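Local coordinates for Tle cognate immunity protein 4 C-terminal domain-containing protein (Pseudomonas aeruginosa PAO1, PDB 4R1D) that binds the type VI secretion lipase effector Tle4 as its immunity protein, and so probably protects the producing cell from its own toxin, at residues A47-L52 against L69-F74; L95-T100 against E124-L129. One frame throughout, in Å; residues are numbered along the deposited sequence.

Both interactions join a helix to strands of the same antiparallel arrangement in the N-terminal domain, with centres about 12 Å apart, and the two helices lie on opposite faces of those strands. Interaction 1 brings helix 42-58 against the edge strand 68-73; interaction 2 brings helix 119-132 against strand 92-100, two strands further in. The first is small and partly exposed: a water joins two charged side chains beside one buried valine. The second is wholly buried, a methyl against a serine hydroxyl and a valine against a leucine, with no hydrogen bond across it. The two also touch, since Leu52 of the first helix packs on Tyr98 and Phe74 packs on Ser126.

Interaction 1: A47-L52 against L69-F74; sequences ARVDRL and LRKIDF
Val49 is the buried member of this small contact between helix 42-58 and the edge strand 68-73. Its CB points at the strand, and its CG1 lies 4.3 Å from CE of Lys71, a loose apolar touch against the far end of the lysine chain. One residue on, Asp50 starts away from the strand, but chi1 of -72° sets CG beside the backbone N and the carboxylate swings back toward it. Lys71 reaches across to meet it: CG is anti to the backbone N (chi1 -175°) and every later torsion is extended, which carries the ammonium out to the helix. Asp50 OD1 and Lys71 NZ remain 4.0 Å apart, too far for a salt bridge. A water bridges them, donating to Asp50 OD1 at 2.6 Å and accepting from Lys71 NZ at 3.0 Å; their attraction probably still contributes. Further along the helix, Leu52 packs on Leu81 of the adjacent strand 79-84 and on Tyr98 of strand 92-100. Leu69 and Arg70 both face Leu82 of strand 79-84, a classic beta bulge. This is a helix packed on one face of antiparallel strands near their edge, with a water-bridged pair of opposite charges on its solvent side.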
ATOM      1  N   ALA B  47      30.938  -3.729  13.431  1.00 25.84           N
ATOM      2  CA  ALA B  47      30.323  -2.790  14.358  1.00 31.75           C
ATOM      3  C   ALA B  47      28.820  -2.692  14.110  1.00 31.88           C
ATOM      4  O   ALA B  47      28.031  -2.556  15.048  1.00 31.50           O
ATOM      5  CB  ALA B  47      30.976  -1.420  14.225  1.00 33.49           C
ATOM      6  N   ARG B  48      28.436  -2.752  12.838  1.00 30.61           N
ATOM      7  CA  ARG B  48      27.026  -2.760  12.450  1.00 28.84           C
ATOM      8  C   ARG B  48      26.293  -3.956  13.067  1.00 22.12           C
ATOM      9  O   ARG B  48      25.212  -3.813  13.647  1.00 27.51           O
ATOM     10  CB  ARG B  48      26.902  -2.820  10.921  1.00 29.32           C
ATOM     11  CG  ARG B  48      25.501  -3.170  10.424  1.00 28.57           C
ATOM     12  CD  ARG B  48      25.512  -3.600   8.957  1.00 26.68           C
ATOM     13  NE  ARG B  48      25.866  -2.519   8.034  1.00 21.99           N
ATOM     14  CZ  ARG B  48      24.984  -1.763   7.383  1.00 28.84           C
ATOM     15  NH1 ARG B  48      23.677  -1.942   7.558  1.00 28.96           N
ATOM     16  NH2 ARG B  48      25.411  -0.812   6.561  1.00 26.91           N
ATOM     17  N   VAL B  49      26.884  -5.135  12.924  1.00 25.30           N
ATOM     18  CA  VAL B  49      26.273  -6.365  13.427  1.00 25.22           C
ATOM     19  C   VAL B  49      26.217  -6.408  14.954  1.00 28.21           C
ATOM     20  O   VAL B  49      25.191  -6.776  15.535  1.00 26.14           O
ATOM     21  CB  VAL B  49      26.999  -7.602  12.884  1.00 24.86           C
ATOM     22  CG1 VAL B  49      26.506  -8.872  13.573  1.00 26.47           C
ATOM     23  CG2 VAL B  49      26.814  -7.694  11.380  1.00 25.45           C
ATOM     24  N   ASP B  50      27.314  -6.028  15.604  1.00 27.37           N
ATOM     25  CA  ASP B  50      27.344  -5.988  17.066  1.00 29.14           C
ATOM     26  C   ASP B  50      26.329  -4.985  17.586  1.00 25.75           C
ATOM     27  O   ASP B  50      25.675  -5.227  18.595  1.00 26.53           O
ATOM     28  CB  ASP B  50      28.739  -5.632  17.595  1.00 26.77           C
ATOM     29  CG  ASP B  50      29.739  -6.759  17.433  1.00 34.22           C
ATOM     30  OD1 ASP B  50      29.322  -7.920  17.245  1.00 28.37           O
ATOM     31  OD2 ASP B  50      30.955  -6.483  17.509  1.00 40.46           O
ATOM     32  N   ARG B  51      26.208  -3.851  16.900  1.00 25.22           N
ATOM     33  CA  ARG B  51      25.285  -2.800  17.314  1.00 29.51           C
ATOM     34  C   ARG B  51      23.846  -3.298  17.312  1.00 28.39           C
ATOM     35  O   ARG B  51      23.071  -3.003  18.223  1.00 25.00           O
ATOM     36  CB  ARG B  51      25.393  -1.598  16.377  1.00 28.99           C
ATOM     37  CG  ARG B  51      24.488  -0.435  16.743  1.00 37.18           C
ATOM     38  CD  ARG B  51      24.389   0.566  15.591  1.00 48.63           C
ATOM     39  NE  ARG B  51      23.065   0.531  14.972  1.00 61.96           N
ATOM     40  CZ  ARG B  51      22.713  -0.282  13.977  1.00 50.98           C
ATOM     41  NH1 ARG B  51      23.589  -1.140  13.459  1.00 39.06           N
ATOM     42  NH2 ARG B  51      21.478  -0.235  13.498  1.00 50.72           N
ATOM     43  N   LEU B  52      23.491  -4.034  16.264  1.00 25.75           N
ATOM     44  CA  LEU B  52      22.146  -4.572  16.123  1.00 28.52           C
ATOM     45  C   LEU B  52      21.860  -5.648  17.152  1.00 21.55           C
ATOM     46  O   LEU B  52      20.760  -5.706  17.703  1.00 23.65           O
ATOM     47  CB  LEU B  52      21.941  -5.165  14.732  1.00 26.72           C
ATOM     48  CG  LEU B  52      21.327  -4.250  13.682  1.00 34.70           C
ATOM     49  CD1 LEU B  52      21.196  -5.012  12.373  1.00 32.61           C
ATOM     50  CD2 LEU B  52      19.966  -3.742  14.167  1.00 33.13           C
ATOM     51  N   LEU B  69      17.298 -14.108  19.997  1.00 22.62           N
ATOM     52  CA  LEU B  69      17.392 -15.547  20.212  1.00 20.89           C
ATOM     53  C   LEU B  69      18.834 -16.054  20.151  1.00 29.12           C
ATOM     54  O   LEU B  69      19.310 -16.677  21.097  1.00 29.34           O
ATOM     55  CB  LEU B  69      16.495 -16.283  19.225  1.00 23.22           C
ATOM     56  CG  LEU B  69      15.057 -15.794  19.454  1.00 30.47           C
ATOM     57  CD1 LEU B  69      14.149 -16.179  18.321  1.00 28.79           C
ATOM     58  CD2 LEU B  69      14.514 -16.312  20.796  1.00 31.63           C
ATOM     59  N   ARG B  70      19.534 -15.780  19.056  1.00 24.63           N
ATOM     60  CA  ARG B  70      20.914 -16.236  18.934  1.00 27.04           C
ATOM     61  C   ARG B  70      21.643 -15.624  17.757  1.00 25.93           C
ATOM     62  O   ARG B  70      21.031 -15.184  16.782  1.00 23.41           O
ATOM     63  CB  ARG B  70      20.987 -17.770  18.844  1.00 28.77           C
ATOM     64  CG  ARG B  70      20.075 -18.403  17.799  1.00 31.50           C
ATOM     65  CD  ARG B  70      20.038 -19.930  17.941  1.00 37.36           C
ATOM     66  NE  ARG B  70      18.743 -20.483  17.538  1.00 42.11           N
ATOM     67  CZ  ARG B  70      17.662 -20.502  18.315  1.00 31.53           C
ATOM     68  NH1 ARG B  70      17.718 -20.003  19.546  1.00 45.42           N
ATOM     69  NH2 ARG B  70      16.523 -21.014  17.872  1.00 32.79           N
ATOM     70  N   LYS B  71      22.964 -15.592  17.867  1.00 25.12           N
ATOM     71  CA  LYS B  71      23.814 -15.273  16.739  1.00 22.64           C
ATOM     72  C   LYS B  71      24.348 -16.578  16.168  1.00 29.92           C
ATOM     73  O   LYS B  71      24.925 -17.391  16.895  1.00 28.95           O
ATOM     74  CB  LYS B  71      24.958 -14.371  17.179  1.00 25.39           C
ATOM     75  CG  LYS B  71      25.827 -13.879  16.041  1.00 26.42           C
ATOM     76  CD  LYS B  71      26.913 -12.958  16.567  1.00 33.53           C
ATOM     77  CE  LYS B  71      27.865 -12.538  15.467  1.00 32.51           C
ATOM     78  NZ  LYS B  71      28.981 -11.726  16.025  1.00 35.73           N
ATOM     79  N   ILE B  72      24.132 -16.785  14.871  1.00 21.40           N
ATOM     80  CA  ILE B  72      24.515 -18.019  14.211  1.00 25.74           C
ATOM     81  C   ILE B  72      25.731 -17.821  13.309  1.00 26.19           C
ATOM     82  O   ILE B  72      25.803 -16.855  12.550  1.00 25.55           O
ATOM     83  CB  ILE B  72      23.335 -18.601  13.393  1.00 28.83           C
ATOM     84  CG1 ILE B  72      22.154 -18.914  14.323  1.00 30.97           C
ATOM     85  CG2 ILE B  72      23.763 -19.850  12.634  1.00 27.92           C
ATOM     86  CD1 ILE B  72      20.850 -19.180  13.599  1.00 25.48           C
ATOM     87  N   ASP B  73      26.680 -18.751  13.400  1.00 32.95           N
ATOM     88  CA  ASP B  73      27.881 -18.732  12.566  1.00 26.45           C
ATOM     89  C   ASP B  73      27.679 -19.653  11.366  1.00 26.55           C
ATOM     90  O   ASP B  73      27.563 -20.869  11.526  1.00 29.62           O
ATOM     91  CB  ASP B  73      29.094 -19.174  13.399  1.00 27.80           C
ATOM     92  CG  ASP B  73      30.400 -19.152  12.610  1.00 37.27           C
ATOM     93  OD1 ASP B  73      30.453 -18.533  11.526  1.00 36.62           O
ATOM     94  OD2 ASP B  73      31.388 -19.751  13.086  1.00 45.39           O
ATOM     95  N   PHE B  74      27.613 -19.077  10.165  1.00 26.24           N
ATOM     96  CA  PHE B  74      27.319 -19.851   8.962  1.00 20.85           C
ATOM     97  C   PHE B  74      28.569 -20.385   8.272  1.00 27.22           C
ATOM     98  O   PHE B  74      28.490 -20.908   7.161  1.00 26.87           O
ATOM     99  CB  PHE B  74      26.529 -19.011   7.943  1.00 25.51           C
ATOM    100  CG  PHE B  74      25.183 -18.551   8.438  1.00 24.92           C
ATOM    101  CD1 PHE B  74      24.231 -19.470   8.826  1.00 20.68           C
ATOM    102  CD2 PHE B  74      24.867 -17.200   8.489  1.00 20.31           C
ATOM    103  CE1 PHE B  74      22.982 -19.061   9.275  1.00 18.86           C
ATOM    104  CE2 PHE B  74      23.616 -16.779   8.937  1.00 18.75           C
ATOM    105  CZ  PHE B  74      22.677 -17.707   9.330  1.00 19.67           C
TER
HETATM  106  O   HOH W   1      27.244  -9.441  16.904  1.00 28.49           O

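Interaction 2: L95-T100 against E124-L129; sequences LDTYVT and EISRAL
Strand 95-100 and helix 124-129 run nearly parallel, at 19° between their N-to-C directions, with axes 9.6 Å apart at closest approach and Thr97 facing Ser126. Alternate strand residues Leu95, Thr97 and Val99 send their CB atoms toward the helix, which answers with Ser126 and, one turn later, Leu129. The closest meeting is between a methyl and a hydroxyl: Thr97 CG2 lies 3.3 Å from Ser126 OG, a van der Waals contact. Ser126 OG stands anti to its own carbonyl carbon (chi1 -74°), which brings it over that methyl. The hydroxyl of Thr97 is engaged within the strands instead, bonded to the carbonyl of Trp110. Leu95 adds a lighter touch, its CD2 4.3 Å from Ser126 OG. Toward the end of the strand the contact becomes wholly apolar. Val99 CG1 meets Leu129 CD2 at 4.1 Å, and the two side chains cross at about a right angle, touching through one methyl of each. With CG anti to the backbone N (chi1 -179°), the Leu129 chain continues toward the strand its CB already faces. Asp96 and Tyr98 point to the other face of the strand, where Tyr98 OH donates to Asp96 OD2 at 2.6 Å from above the carboxylate plane; Arg109 also forms a salt bridge with that oxygen. Arg397 of the partner chain, presumably Tle4, packs on Leu95 and Ile125. Strand 92-100 thus lies between two helices, 119-132 over one face and 42-58 over the other, with strands 79-84 and 107-115 as its neighbours in the sheet and Phe74 packing on Thr97 and Ser126.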
ATOM      1  N   LEU B  95      15.478 -13.637  10.536  1.00 16.23           N
ATOM      2  CA  LEU B  95      16.875 -14.024  10.397  1.00 17.47           C
ATOM      3  C   LEU B  95      17.582 -12.981   9.547  1.00 15.96           C
ATOM      4  O   LEU B  95      17.313 -12.850   8.354  1.00 18.68           O
ATOM      5  CB  LEU B  95      16.994 -15.404   9.760  1.00 15.11           C
ATOM      6  CG  LEU B  95      18.423 -15.875   9.469  1.00 20.19           C
ATOM      7  CD1 LEU B  95      19.251 -15.871  10.746  1.00 21.44           C
ATOM      8  CD2 LEU B  95      18.414 -17.250   8.819  1.00 19.39           C
ATOM      9  N   ASP B  96      18.456 -12.216  10.190  1.00 17.84           N
ATOM     10  CA  ASP B  96      19.198 -11.142   9.532  1.00 16.23           C
ATOM     11  C   ASP B  96      20.612 -11.640   9.204  1.00 19.43           C
ATOM     12  O   ASP B  96      21.480 -11.656  10.083  1.00 25.25           O
ATOM     13  CB  ASP B  96      19.256  -9.953  10.483  1.00 18.16           C
ATOM     14  CG  ASP B  96      19.743  -8.672   9.818  1.00 15.87           C
ATOM     15  OD1 ASP B  96      19.920  -8.690   8.596  1.00 17.60           O
ATOM     16  OD2 ASP B  96      19.925  -7.661  10.541  1.00 19.00           O
ATOM     17  N   THR B  97      20.844 -12.063   7.963  1.00 20.73           N
ATOM     18  CA  THR B  97      22.144 -12.642   7.595  1.00 16.09           C
ATOM     19  C   THR B  97      23.088 -11.639   6.947  1.00 24.04           C
ATOM     20  O   THR B  97      22.686 -10.838   6.093  1.00 21.35           O
ATOM     21  CB  THR B  97      22.035 -13.849   6.643  1.00 21.89           C
ATOM     22  OG1 THR B  97      21.585 -13.415   5.358  1.00 29.62           O
ATOM     23  CG2 THR B  97      21.104 -14.947   7.200  1.00 16.15           C
ATOM     24  N   TYR B  98      24.349 -11.702   7.353  1.00 15.88           N
ATOM     25  CA  TYR B  98      25.398 -10.890   6.751  1.00 21.32           C
ATOM     26  C   TYR B  98      26.399 -11.837   6.113  1.00 20.73           C
ATOM     27  O   TYR B  98      26.829 -12.817   6.729  1.00 23.20           O
ATOM     28  CB  TYR B  98      26.040  -9.999   7.818  1.00 20.22           C
ATOM     29  CG  TYR B  98      25.019  -9.060   8.405  1.00 20.61           C
ATOM     30  CD1 TYR B  98      24.830  -7.804   7.864  1.00 20.24           C
ATOM     31  CD2 TYR B  98      24.178  -9.464   9.444  1.00 19.10           C
ATOM     32  CE1 TYR B  98      23.868  -6.945   8.361  1.00 23.43           C
ATOM     33  CE2 TYR B  98      23.210  -8.610   9.950  1.00 18.95           C
ATOM     34  CZ  TYR B  98      23.062  -7.352   9.398  1.00 21.36           C
ATOM     35  OH  TYR B  98      22.113  -6.479   9.875  1.00 19.72           O
ATOM     36  N   VAL B  99      26.741 -11.569   4.864  1.00 17.92           N
ATOM     37  CA  VAL B  99      27.554 -12.514   4.103  1.00 19.73           C
ATOM     38  C   VAL B  99      28.499 -11.755   3.191  1.00 23.27           C
ATOM     39  O   VAL B  99      28.170 -10.667   2.710  1.00 21.60           O
ATOM     40  CB  VAL B  99      26.676 -13.491   3.286  1.00 25.52           C
ATOM     41  CG1 VAL B  99      25.845 -12.749   2.241  1.00 22.67           C
ATOM     42  CG2 VAL B  99      27.528 -14.582   2.640  1.00 21.83           C
ATOM     43  N   THR B 100      29.678 -12.324   2.965  1.00 21.20           N
ATOM     44  CA  THR B 100      30.707 -11.665   2.172  1.00 22.81           C
ATOM     45  C   THR B 100      31.095 -12.491   0.956  1.00 21.45           C
ATOM     46  O   THR B 100      31.065 -13.712   0.990  1.00 25.98           O
ATOM     47  CB  THR B 100      31.966 -11.423   3.024  1.00 23.63           C
ATOM     48  OG1 THR B 100      32.396 -12.667   3.593  1.00 25.34           O
ATOM     49  CG2 THR B 100      31.657 -10.448   4.140  1.00 28.76           C
ATOM     50  N   GLU B 124      21.032 -24.060   6.698  1.00 19.12           N
ATOM     51  CA  GLU B 124      21.762 -24.694   5.601  1.00 27.12           C
ATOM     52  C   GLU B 124      21.790 -23.806   4.353  1.00 25.27           C
ATOM     53  O   GLU B 124      22.795 -23.754   3.641  1.00 22.49           O
ATOM     54  CB  GLU B 124      21.192 -26.077   5.268  1.00 25.97           C
ATOM     55  CG  GLU B 124      21.851 -26.734   4.063  1.00 34.41           C
ATOM     56  CD  GLU B 124      23.371 -26.827   4.195  1.00 41.18           C
ATOM     57  OE1 GLU B 124      23.877 -26.996   5.332  1.00 34.58           O
ATOM     58  OE2 GLU B 124      24.059 -26.728   3.156  1.00 35.89           O
ATOM     59  N   ILE B 125      20.694 -23.100   4.093  1.00 22.35           N
ATOM     60  CA  ILE B 125      20.645 -22.185   2.956  1.00 23.48           C
ATOM     61  C   ILE B 125      21.694 -21.073   3.092  1.00 17.95           C
ATOM     62  O   ILE B 125      22.395 -20.760   2.131  1.00 23.12           O
ATOM     63  CB  ILE B 125      19.230 -21.584   2.753  1.00 22.45           C
ATOM     64  CG1 ILE B 125      18.268 -22.653   2.227  1.00 22.29           C
ATOM     65  CG2 ILE B 125      19.284 -20.421   1.776  1.00 19.84           C
ATOM     66  CD1 ILE B 125      16.814 -22.212   2.207  1.00 28.19           C
ATOM     67  N   SER B 126      21.800 -20.490   4.286  1.00 19.26           N
ATOM     68  CA  SER B 126      22.786 -19.445   4.549  1.00 21.19           C
ATOM     69  C   SER B 126      24.213 -19.990   4.519  1.00 25.08           C
ATOM     70  O   SER B 126      25.115 -19.328   4.015  1.00 21.01           O
ATOM     71  CB  SER B 126      22.505 -18.749   5.879  1.00 22.40           C
ATOM     72  OG  SER B 126      21.376 -17.889   5.765  1.00 21.02           O
ATOM     73  N   ARG B 127      24.415 -21.187   5.064  1.00 23.02           N
ATOM     74  CA  ARG B 127      25.712 -21.858   4.946  1.00 28.48           C
ATOM     75  C   ARG B 127      26.113 -21.970   3.481  1.00 23.54           C
ATOM     76  O   ARG B 127      27.246 -21.658   3.101  1.00 24.82           O
ATOM     77  CB  ARG B 127      25.667 -23.273   5.533  1.00 29.14           C
ATOM     78  CG  ARG B 127      24.994 -23.414   6.886  1.00 32.13           C
ATOM     79  CD  ARG B 127      25.982 -23.420   8.028  1.00 34.10           C
ATOM     80  NE  ARG B 127      27.142 -24.273   7.778  1.00 39.44           N
ATOM     81  CZ  ARG B 127      28.249 -24.233   8.515  1.00 34.94           C
ATOM     82  NH1 ARG B 127      28.320 -23.400   9.542  1.00 29.71           N
ATOM     83  NH2 ARG B 127      29.279 -25.018   8.233  1.00 36.72           N
ATOM     84  N   ALA B 128      25.180 -22.437   2.662  1.00 22.79           N
ATOM     85  CA  ALA B 128      25.437 -22.651   1.245  1.00 26.66           C
ATOM     86  C   ALA B 128      25.686 -21.325   0.530  1.00 23.66           C
ATOM     87  O   ALA B 128      26.566 -21.230  -0.320  1.00 21.77           O
ATOM     88  CB  ALA B 128      24.279 -23.408   0.597  1.00 24.56           C
ATOM     89  N   LEU B 129      24.909 -20.304   0.883  1.00 17.91           N
ATOM     90  CA  LEU B 129      25.116 -18.971   0.322  1.00 24.93           C
ATOM     91  C   LEU B 129      26.541 -18.490   0.575  1.00 24.49           C
ATOM     92  O   LEU B 129      27.191 -17.949  -0.320  1.00 19.77           O
ATOM     93  CB  LEU B 129      24.116 -17.963   0.914  1.00 21.90           C
ATOM     94  CG  LEU B 129      24.236 -16.528   0.383  1.00 19.94           C
ATOM     95  CD1 LEU B 129      24.188 -16.496  -1.146  1.00 21.29           C
ATOM     96  CD2 LEU B 129      23.150 -15.622   0.971  1.00 18.18           C
TER